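Local coordinates for phosphoribosylaminoimidazole carboxylase, ATPase subunit (Thermus thermophilus, PDB 3AW8), which probably catalyses the ATP-dependent conversion of 5-aminoimidazole ribonucleotide and bicarbonate to N5-carboxyaminoimidazole ribonucleotide in purine biosynthesis, at residues R55-L60 and R76-R81. Residues are numbered along the deposited sequence; the frame is centred on the assembly and turned at random.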
loop_
_atom_site.group_PDB
_atom_site.type_symbol
_atom_site.label_atom_id
_atom_site.label_comp_id
_atom_site.label_asym_id
_atom_site.label_seq_id
_atom_site.Cartn_x
_atom_site.Cartn_y
_atom_site.Cartn_z
ATOM N N ARG A 55 -24.019 -9.140 -16.277
ATOM C CA ARG A 55 -22.940 -10.114 -16.360
ATOM C C ARG A 55 -21.898 -9.770 -15.292
ATOM O O ARG A 55 -21.437 -10.637 -14.548
ATOM C CB ARG A 55 -22.306 -10.073 -17.751
ATOM C CG ARG A 55 -21.142 -11.031 -17.929
ATOM C CD ARG A 55 -20.705 -11.153 -19.388
ATOM N NE ARG A 55 -20.216 -9.899 -19.969
ATOM C CZ ARG A 55 -20.907 -9.139 -20.818
ATOM N NH1 ARG A 55 -20.373 -8.018 -21.290
ATOM N NH2 ARG A 55 -22.132 -9.493 -21.201
ATOM N N PHE A 56 -21.545 -8.489 -15.212
ATOM C CA PHE A 56 -20.573 -8.008 -14.238
ATOM C C PHE A 56 -21.073 -8.162 -12.796
ATOM O O PHE A 56 -20.287 -8.353 -11.868
ATOM C CB PHE A 56 -20.233 -6.531 -14.559
ATOM C CG PHE A 56 -19.996 -5.658 -13.347
ATOM C CD1 PHE A 56 -21.061 -5.050 -12.694
ATOM C CD2 PHE A 56 -18.705 -5.459 -12.853
ATOM C CE1 PHE A 56 -20.857 -4.255 -11.566
ATOM C CE2 PHE A 56 -18.485 -4.663 -11.719
ATOM C CZ PHE A 56 -19.571 -4.059 -11.073
ATOM N N ALA A 57 -22.384 -8.111 -12.602
ATOM C CA ALA A 57 -22.924 -8.206 -11.251
ATOM C C ALA A 57 -22.981 -9.600 -10.637
ATOM O O ALA A 57 -23.088 -9.728 -9.423
ATOM C CB ALA A 57 -24.301 -7.568 -11.208
ATOM N N GLU A 58 -22.889 -10.636 -11.462
ATOM C CA GLU A 58 -22.976 -12.011 -10.973
ATOM C C GLU A 58 -22.005 -12.354 -9.855
ATOM O O GLU A 58 -20.820 -12.054 -9.928
ATOM C CB GLU A 58 -22.787 -12.998 -12.134
ATOM C CG GLU A 58 -21.334 -13.259 -12.533
ATOM C CD GLU A 58 -20.671 -14.332 -11.668
ATOM O OE1 GLU A 58 -19.419 -14.440 -11.696
ATOM O OE2 GLU A 58 -21.405 -15.074 -10.968
ATOM N N GLY A 59 -22.521 -12.990 -8.813
ATOM C CA GLY A 59 -21.684 -13.396 -7.701
ATOM C C GLY A 59 -21.169 -12.297 -6.794
ATOM O O GLY A 59 -20.647 -12.583 -5.714
ATOM N N LEU A 60 -21.312 -11.042 -7.202
ATOM C CA LEU A 60 -20.826 -9.953 -6.376
ATOM C C LEU A 60 -21.458 -9.944 -4.994
ATOM O O LEU A 60 -22.635 -10.264 -4.820
ATOM C CB LEU A 60 -21.073 -8.612 -7.065
ATOM C CG LEU A 60 -20.295 -8.414 -8.368
ATOM C CD1 LEU A 60 -20.711 -7.100 -9.035
ATOM C CD2 LEU A 60 -18.798 -8.437 -8.064
ATOM N N ARG A 76 -29.039 2.036 -9.967
ATOM C CA ARG A 76 -30.356 1.645 -9.467
ATOM C C ARG A 76 -30.805 0.282 -10.001
ATOM O O ARG A 76 -31.536 -0.442 -9.327
ATOM C CB ARG A 76 -31.402 2.720 -9.798
ATOM C CG ARG A 76 -31.295 3.964 -8.918
ATOM C CD ARG A 76 -32.363 4.999 -9.245
ATOM N NE ARG A 76 -32.213 6.233 -8.469
ATOM C CZ ARG A 76 -32.270 6.294 -7.140
ATOM N NH1 ARG A 76 -32.475 5.190 -6.426
ATOM N NH2 ARG A 76 -32.120 7.460 -6.518
ATOM N N ARG A 77 -30.353 -0.064 -11.201
ATOM C CA ARG A 77 -30.698 -1.342 -11.807
ATOM C C ARG A 77 -30.165 -2.506 -10.975
ATOM O O ARG A 77 -30.810 -3.547 -10.865
ATOM C CB ARG A 77 -30.122 -1.427 -13.222
ATOM C CG ARG A 77 -30.349 -2.769 -13.911
ATOM C CD ARG A 77 -31.795 -2.918 -14.379
ATOM N NE ARG A 77 -32.041 -4.228 -14.976
ATOM C CZ ARG A 77 -32.199 -5.348 -14.278
ATOM N NH1 ARG A 77 -32.413 -6.500 -14.902
ATOM N NH2 ARG A 77 -32.159 -5.315 -12.950
ATOM N N LEU A 78 -28.987 -2.327 -10.392
ATOM C CA LEU A 78 -28.372 -3.369 -9.579
ATOM C C LEU A 78 -28.784 -3.290 -8.118
ATOM O O LEU A 78 -28.664 -4.272 -7.387
ATOM C CB LEU A 78 -26.849 -3.272 -9.668
ATOM C CG LEU A 78 -26.101 -3.953 -10.814
ATOM C CD1 LEU A 78 -26.845 -3.804 -12.114
ATOM C CD2 LEU A 78 -24.724 -3.332 -10.916
ATOM N N GLU A 79 -29.269 -2.125 -7.695
ATOM C CA GLU A 79 -29.662 -1.919 -6.305
ATOM C C GLU A 79 -30.582 -3.016 -5.787
ATOM O O GLU A 79 -30.456 -3.453 -4.641
ATOM C CB GLU A 79 -30.340 -0.558 -6.133
ATOM C CG GLU A 79 -30.236 -0.007 -4.715
ATOM C CD GLU A 79 -30.581 1.476 -4.632
ATOM O OE1 GLU A 79 -30.120 2.143 -3.671
ATOM O OE2 GLU A 79 -31.314 1.972 -5.525
ATOM N N GLY A 80 -31.511 -3.461 -6.626
ATOM C CA GLY A 80 -32.415 -4.509 -6.199
ATOM C C GLY A 80 -31.671 -5.812 -5.993
ATOM O O GLY A 80 -31.778 -6.434 -4.935
ATOM N N ARG A 81 -30.898 -6.204 -7.003
ATOM C CA ARG A 81 -30.120 -7.446 -7.009
ATOM C C ARG A 81 -29.114 -7.628 -5.862
ATOM O O ARG A 81 -29.079 -8.687 -5.233
ATOM C CB ARG A 81 -29.389 -7.560 -8.346
ATOM C CG ARG A 81 -30.208 -7.027 -9.523
ATOM C CD ARG A 81 -31.030 -8.101 -10.209
ATOM N NE ARG A 81 -30.376 -8.583 -11.425
ATOM C CZ ARG A 81 -29.190 -9.183 -11.452
ATOM N NH1 ARG A 81 -28.675 -9.585 -12.607
ATOM N NH2 ARG A 81 -28.519 -9.389 -10.328
#
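L78 of helix 72-81 packs against F56 and A57 of helix 50-57. The contact across the two segments is apolar, with no hydrogen bond or salt bridge between them. A57 and L78 are level with each other, their CA atoms 7.5 Å apart. In both residues the bond from CA to CB points toward the other segment, and A57 CB lies 4.1 Å from L78 CG. The CG of L78 stands anti to its carbonyl carbon (chi1 -85°), which brings the branch point over the alanine methyl. One of its methyls then goes to the phenylalanine: L78 CD2 is 4.0 Å from F56 CE1. This methyl sits at the edge of the ring, close to the ring plane. The two side chains cross at about a right angle. One face of the F56 ring is covered from within its own segment, where L60 CD1 sits 3.8 Å above the F56 ring plane, nearer its margin than its centre.

A57 to L60 form a type II beta turn. One backbone bond closes the turn beside the contact: L60 N to A57 O, 3.1 Å. G59 takes the positive phi of this turn (72°).

Two arginines of helix 72-81 also meet helix 50-57. R77 forms a salt bridge with E50, and the R81 side chain touches L54.

The contact is buried and lies in the preATP-grasp domain, away from the AMP pocket. Helix 50-57, strand 62-65 and helix 72-81 follow one another in this Rossmann-like domain. Strand 62-65 is an outermost strand of its four-stranded parallel sheet. L78 also touches L53 of helix 50-57, while F56 reaches L28 on strand 25-29 of that sheet.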